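AT-rich interactive domain-containing protein 4 (Arabidopsis thaliana, PDB 6LQF) binds DNA and the trimethylated histone H3 tail through a cassette of ARID domain and PHD finger, as an ISWI component that regulates the floral transition. Local coordinates at residues E28-V33 against G49-F54; C134-S139 against E153-G158. All coordinates share one frame; numbering follows the deposited sequence.

Contact 1. Residues E28-V33 against G49-F54; sequences EFLRDV and GGLAEF. With ZN (zinc ion), chain E.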
loop_
_atom_site.group_PDB
_atom_site.type_symbol
_atom_site.label_atom_id
_atom_site.label_comp_id
_atom_site.label_asym_id
_atom_site.label_seq_id
_atom_site.Cartn_x
_atom_site.Cartn_y
_atom_site.Cartn_z
ATOM N N GLU A 28 -3.382 6.473 16.028
ATOM C CA GLU A 28 -4.305 7.460 15.502
ATOM C C GLU A 28 -5.028 6.943 14.255
ATOM O O GLU A 28 -6.236 7.127 14.117
ATOM C CB GLU A 28 -3.568 8.749 15.155
ATOM C CG GLU A 28 -4.525 9.813 14.667
ATOM C CD GLU A 28 -3.876 11.176 14.434
ATOM O OE1 GLU A 28 -2.734 11.409 14.897
ATOM O OE2 GLU A 28 -4.543 12.019 13.800
ATOM N N PHE A 29 -4.298 6.274 13.354
ATOM C CA PHE A 29 -4.934 5.682 12.184
ATOM C C PHE A 29 -5.998 4.650 12.565
ATOM O O PHE A 29 -7.133 4.731 12.072
ATOM C CB PHE A 29 -3.857 5.044 11.285
ATOM C CG PHE A 29 -4.425 4.279 10.168
ATOM C CD1 PHE A 29 -4.853 4.945 9.015
ATOM C CD2 PHE A 29 -4.535 2.899 10.231
ATOM C CE1 PHE A 29 -5.448 4.217 7.940
ATOM C CE2 PHE A 29 -5.107 2.180 9.121
ATOM C CZ PHE A 29 -5.543 2.855 8.009
ATOM N N LEU A 30 -5.625 3.681 13.400
ATOM C CA LEU A 30 -6.549 2.599 13.701
ATOM C C LEU A 30 -7.792 3.109 14.428
ATOM O O LEU A 30 -8.905 2.638 14.163
ATOM C CB LEU A 30 -5.861 1.520 14.537
ATOM C CG LEU A 30 -4.811 0.708 13.755
ATOM C CD1 LEU A 30 -4.042 -0.215 14.720
ATOM C CD2 LEU A 30 -5.448 -0.119 12.593
ATOM N N ARG A 31 -7.628 4.092 15.302
ATOM C CA ARG A 31 -8.800 4.648 15.974
ATOM C C ARG A 31 -9.695 5.353 14.975
ATOM O O ARG A 31 -10.933 5.248 15.077
ATOM C CB ARG A 31 -8.354 5.573 17.122
ATOM C CG ARG A 31 -7.718 4.783 18.260
ATOM C CD ARG A 31 -7.499 5.698 19.450
ATOM N NE ARG A 31 -6.843 4.985 20.536
ATOM C CZ ARG A 31 -7.496 4.241 21.438
ATOM N NH1 ARG A 31 -8.812 4.094 21.347
ATOM N NH2 ARG A 31 -6.825 3.598 22.390
ATOM N N ASP A 32 -9.098 6.006 13.973
ATOM C CA ASP A 32 -9.934 6.652 12.955
ATOM C C ASP A 32 -10.645 5.601 12.081
ATOM O O ASP A 32 -11.823 5.800 11.695
ATOM C CB ASP A 32 -9.097 7.608 12.075
ATOM C CG ASP A 32 -9.936 8.555 11.336
ATOM O OD1 ASP A 32 -10.740 9.305 11.912
ATOM O OD2 ASP A 32 -9.791 8.552 10.103
ATOM N N VAL A 33 -9.980 4.491 11.784
ATOM C CA VAL A 33 -10.650 3.413 11.026
ATOM C C VAL A 33 -11.829 2.844 11.812
ATOM O O VAL A 33 -12.920 2.642 11.228
ATOM C CB VAL A 33 -9.685 2.261 10.631
ATOM C CG1 VAL A 33 -10.431 1.131 9.981
ATOM C CG2 VAL A 33 -8.637 2.777 9.634
ATOM N N GLY A 49 -13.911 -4.196 23.507
ATOM C CA GLY A 49 -12.548 -4.178 24.060
ATOM C C GLY A 49 -11.635 -3.158 23.435
ATOM O O GLY A 49 -10.411 -3.145 23.685
ATOM N N GLY A 50 -12.208 -2.313 22.591
ATOM C CA GLY A 50 -11.487 -1.187 22.035
ATOM C C GLY A 50 -10.355 -1.555 21.098
ATOM O O GLY A 50 -10.311 -2.643 20.491
ATOM N N LEU A 51 -9.401 -0.630 21.024
ATOM C CA LEU A 51 -8.359 -0.706 20.023
ATOM C C LEU A 51 -7.496 -1.969 20.203
ATOM O O LEU A 51 -7.082 -2.584 19.241
ATOM C CB LEU A 51 -7.521 0.549 20.095
ATOM C CG LEU A 51 -6.229 0.444 19.331
ATOM C CD1 LEU A 51 -6.607 0.482 17.887
ATOM C CD2 LEU A 51 -5.395 1.640 19.689
ATOM N N ALA A 52 -7.293 -2.409 21.427
ATOM C CA ALA A 52 -6.485 -3.603 21.682
ATOM C C ALA A 52 -6.970 -4.869 20.992
ATOM O O ALA A 52 -6.142 -5.752 20.668
ATOM C CB ALA A 52 -6.401 -3.845 23.216
ATOM N N GLU A 53 -8.293 -4.951 20.769
ATOM C CA GLU A 53 -8.936 -6.099 20.124
ATOM C C GLU A 53 -9.257 -5.939 18.612
ATOM O O GLU A 53 -9.917 -6.813 18.021
ATOM C CB GLU A 53 -10.253 -6.417 20.825
ATOM C CG GLU A 53 -10.138 -6.540 22.355
ATOM C CD GLU A 53 -9.522 -7.864 22.818
ATOM O OE1 GLU A 53 -9.181 -7.968 24.018
ATOM O OE2 GLU A 53 -9.382 -8.795 21.995
ATOM N N PHE A 54 -8.853 -4.819 18.019
ATOM C CA PHE A 54 -9.199 -4.510 16.613
ATOM C C PHE A 54 -7.993 -4.680 15.713
ATOM O O PHE A 54 -6.916 -4.145 16.054
ATOM C CB PHE A 54 -9.705 -3.079 16.519
ATOM C CG PHE A 54 -9.974 -2.639 15.119
ATOM C CD1 PHE A 54 -11.128 -3.010 14.481
ATOM C CD2 PHE A 54 -9.060 -1.871 14.455
ATOM C CE1 PHE A 54 -11.379 -2.637 13.176
ATOM C CE2 PHE A 54 -9.265 -1.478 13.143
ATOM C CZ PHE A 54 -10.479 -1.886 12.490
HETATM ZN ZN ZN E . -10.984 9.862 9.022
#
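Leu51 sets its CG anti to the backbone N (chi1 167°), and this torsion, with chi2 72°, places CD1 by Leu30 and CD2 by Arg31. Leu30, its CG anti to the carbonyl carbon (chi1 -70°), points at the loop, and the guanidinium of Arg31 reaches it through an extended chain. The contact belongs to the ARID domain, where helix 26-39 is flanked by the loop that precedes strand 58-59. That loop tightens into a 3-10 turn at 51-53, entered through Gly50 with a positive phi that favours glycine, and closed by a backbone hydrogen bond from Phe54 N to Leu51 O of 3.1 Å.

Leu51 divides its branches. CD1 meets Leu30 CB at 3.6 Å, the two side chains crossing nearly at right angles. CD2 lies over one face of the Arg31 guanidinium, displaced toward its rim, and comes within 3.6 Å of NH2. Arg31 NE forms a salt bridge with Glu27, which probably steadies the flat group over the methyl. An alanine here in place of Leu51 would remove CG and both methyls, and would probably loosen the turn from the helix and leave the guanidinium with less apolar cover.

Phe54, also with CG anti to the backbone N, brings its ring up to Leu30 and Val33. Leu30 CD2 approaches the ring edge, 4.1 Å from CE2, whereas Val33 CG1 comes obliquely to 3.9 Å from CZ. Leu66 of helix 66-74 packs against both Leu30 and Phe54. Asp32, on helix 26-39, binds zinc together with His14, Cys16 and His126, its OD2 lying 2.1 Å from the metal.

Contact 2. Residues C134-S139 against E153-G158; sequences CLICRS and EWAHFG. With ZN (zinc ion), chain G.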
loop_
_atom_site.group_PDB
_atom_site.type_symbol
_atom_site.label_atom_id
_atom_site.label_comp_id
_atom_site.label_asym_id
_atom_site.label_seq_id
_atom_site.Cartn_x
_atom_site.Cartn_y
_atom_site.Cartn_z
ATOM N N CYS A 134 5.089 11.302 -13.178
ATOM C CA CYS A 134 6.423 10.799 -13.528
ATOM C C CYS A 134 7.476 11.893 -13.422
ATOM O O CYS A 134 7.300 12.975 -13.967
ATOM C CB CYS A 134 6.379 10.237 -14.979
ATOM S SG CYS A 134 7.975 9.676 -15.588
ATOM N N LEU A 135 8.568 11.601 -12.735
ATOM C CA LEU A 135 9.610 12.601 -12.500
ATOM C C LEU A 135 10.295 12.945 -13.796
ATOM O O LEU A 135 10.922 14.019 -13.882
ATOM C CB LEU A 135 10.632 12.092 -11.445
ATOM C CG LEU A 135 11.440 10.825 -11.786
ATOM C CD1 LEU A 135 12.761 11.148 -12.474
ATOM C CD2 LEU A 135 11.720 9.988 -10.534
ATOM N N ILE A 136 10.230 12.038 -14.772
ATOM C CA ILE A 136 10.850 12.324 -16.102
ATOM C C ILE A 136 9.941 13.104 -17.019
ATOM O O ILE A 136 10.292 14.211 -17.435
ATOM C CB ILE A 136 11.275 11.012 -16.798
ATOM C CG1 ILE A 136 12.336 10.328 -15.930
ATOM C CG2 ILE A 136 11.860 11.312 -18.190
ATOM C CD1 ILE A 136 12.582 8.846 -16.258
ATOM N N CYS A 137 8.777 12.554 -17.355
ATOM C CA CYS A 137 7.887 13.196 -18.351
ATOM C C CYS A 137 6.795 14.104 -17.798
ATOM O O CYS A 137 6.098 14.754 -18.560
ATOM C CB CYS A 137 7.210 12.150 -19.216
ATOM S SG CYS A 137 5.868 11.231 -18.370
ATOM N N ARG A 138 6.595 14.063 -16.485
ATOM C CA ARG A 138 5.704 14.965 -15.742
ATOM C C ARG A 138 4.225 14.686 -16.018
ATOM O O ARG A 138 3.374 15.545 -15.768
ATOM C CB ARG A 138 6.034 16.444 -16.032
ATOM C CG ARG A 138 7.511 16.806 -16.119
ATOM C CD ARG A 138 8.318 16.504 -14.853
ATOM N NE ARG A 138 7.640 16.929 -13.633
ATOM C CZ ARG A 138 8.207 16.972 -12.427
ATOM N NH1 ARG A 138 9.486 16.632 -12.268
ATOM N NH2 ARG A 138 7.495 17.360 -11.374
ATOM N N SER A 139 3.910 13.488 -16.504
ATOM C CA SER A 139 2.514 13.098 -16.712
ATOM C C SER A 139 2.157 11.883 -15.855
ATOM O O SER A 139 3.049 11.257 -15.255
ATOM C CB SER A 139 2.273 12.773 -18.183
ATOM O OG SER A 139 2.476 11.386 -18.430
ATOM N N GLU A 153 10.716 9.641 -5.518
ATOM C CA GLU A 153 9.764 10.013 -6.536
ATOM C C GLU A 153 9.507 8.826 -7.458
ATOM O O GLU A 153 10.213 7.807 -7.407
ATOM C CB GLU A 153 10.258 11.215 -7.310
ATOM C CG GLU A 153 10.292 12.436 -6.442
ATOM C CD GLU A 153 10.839 13.643 -7.163
ATOM O OE1 GLU A 153 11.227 13.506 -8.341
ATOM O OE2 GLU A 153 10.880 14.731 -6.552
ATOM N N TRP A 154 8.504 8.963 -8.323
ATOM C CA TRP A 154 8.105 7.884 -9.180
ATOM C C TRP A 154 8.375 8.157 -10.648
ATOM O O TRP A 154 8.289 9.290 -11.053
ATOM C CB TRP A 154 6.605 7.656 -9.049
ATOM C CG TRP A 154 6.163 6.967 -7.755
ATOM C CD1 TRP A 154 5.755 7.545 -6.598
ATOM C CD2 TRP A 154 6.041 5.559 -7.585
ATOM N NE1 TRP A 154 5.390 6.563 -5.685
ATOM C CE2 TRP A 154 5.512 5.339 -6.296
ATOM C CE3 TRP A 154 6.243 4.467 -8.437
ATOM C CZ2 TRP A 154 5.285 4.048 -5.803
ATOM C CZ3 TRP A 154 6.022 3.191 -7.951
ATOM C CH2 TRP A 154 5.499 2.987 -6.682
ATOM N N ALA A 155 8.794 7.135 -11.367
ATOM C CA ALA A 155 9.082 7.256 -12.796
ATOM C C ALA A 155 8.404 6.157 -13.592
ATOM O O ALA A 155 8.346 4.998 -13.164
ATOM C CB ALA A 155 10.591 7.205 -13.033
ATOM N N HIS A 156 7.884 6.468 -14.773
ATOM C CA HIS A 156 7.577 5.378 -15.673
ATOM C C HIS A 156 8.826 4.618 -16.045
ATOM O O HIS A 156 9.825 5.227 -16.484
ATOM C CB HIS A 156 7.027 5.882 -17.021
ATOM C CG HIS A 156 5.705 6.556 -16.929
ATOM N ND1 HIS A 156 5.540 7.905 -17.155
ATOM C CD2 HIS A 156 4.473 6.087 -16.561
ATOM C CE1 HIS A 156 4.255 8.220 -17.061
ATOM N NE2 HIS A 156 3.597 7.142 -16.651
ATOM N N PHE A 157 8.766 3.306 -16.027
ATOM C CA PHE A 157 9.902 2.499 -16.440
ATOM C C PHE A 157 10.304 2.839 -17.866
ATOM O O PHE A 157 11.511 2.938 -18.175
ATOM C CB PHE A 157 9.532 1.022 -16.309
ATOM C CG PHE A 157 10.692 0.100 -16.449
ATOM C CD1 PHE A 157 11.670 0.069 -15.474
ATOM C CD2 PHE A 157 10.776 -0.776 -17.523
ATOM C CE1 PHE A 157 12.764 -0.797 -15.591
ATOM C CE2 PHE A 157 11.868 -1.646 -17.652
ATOM C CZ PHE A 157 12.854 -1.651 -16.678
ATOM N N GLY A 158 9.278 3.063 -18.695
ATOM C CA GLY A 158 9.449 3.389 -20.123
ATOM C C GLY A 158 10.082 4.727 -20.371
ATOM O O GLY A 158 10.582 4.982 -21.491
HETATM ZN ZN ZN G . 7.043 9.243 -17.725
#
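Three ligands from the two segments grip one zinc ion: Cys134 SG and Cys137 SG, each at 2.4 Å from the metal, and His156 ND1 at 2.1 Å, with Cys159 as the fourth. Cys134 SG also accepts the backbone N-H of His156 across the contact (3.3 Å, 163°) and that of Cys137 within its own turn (3.5 Å, 172°), besides a weak bond from Ile136 N; these donors would probably temper the charge on the thiolate. Leu135 N donates to Trp154 O over 2.9 Å, nearly along the C=O axis. The imidazole is fixed from its far side too, where NE2 bonds to the carbonyl O of Thr141, while Cys137 SG stands at the ring edge.

This is the Cys-x-x-Cys knuckle of a PHD finger, set against strand 154-156, which pairs with strand 145-147. Beyond the metal, Leu135 has its CG between the backbone N and the carbonyl carbon (chi1 62°), which carries CD2 to 3.9 Å from Ala155 CB. Glu153 crosses Leu135 obliquely, OE1 coming to 3.5 Å from Leu135 CB. Ile136 CD1 reaches the same alanine methyl. The Trp154 indole leads away from the knuckle and packs on a modified side chain of the bound peptide.

The two contacts follow one another along the chain and lie on opposite sides of its centre: contact 1 in the ARID domain, contact 2 in the PHD finger. Their centres are 37 Å apart and their nearest atoms about 17 Å apart, so neither touches the other. Contact 1 supplies one ligand to its zinc and contact 2 three to another. Both stand back from the DNA, whose nearest atom is about 10 Å from contact 1 and about 9 Å from contact 2, whereas the histone peptide lies within reach of contact 2. The side chain of Leu135 lies about 5 Å from the second PHD zinc and touches Cys181, so the apolar packing of contact 2 extends to that metal site.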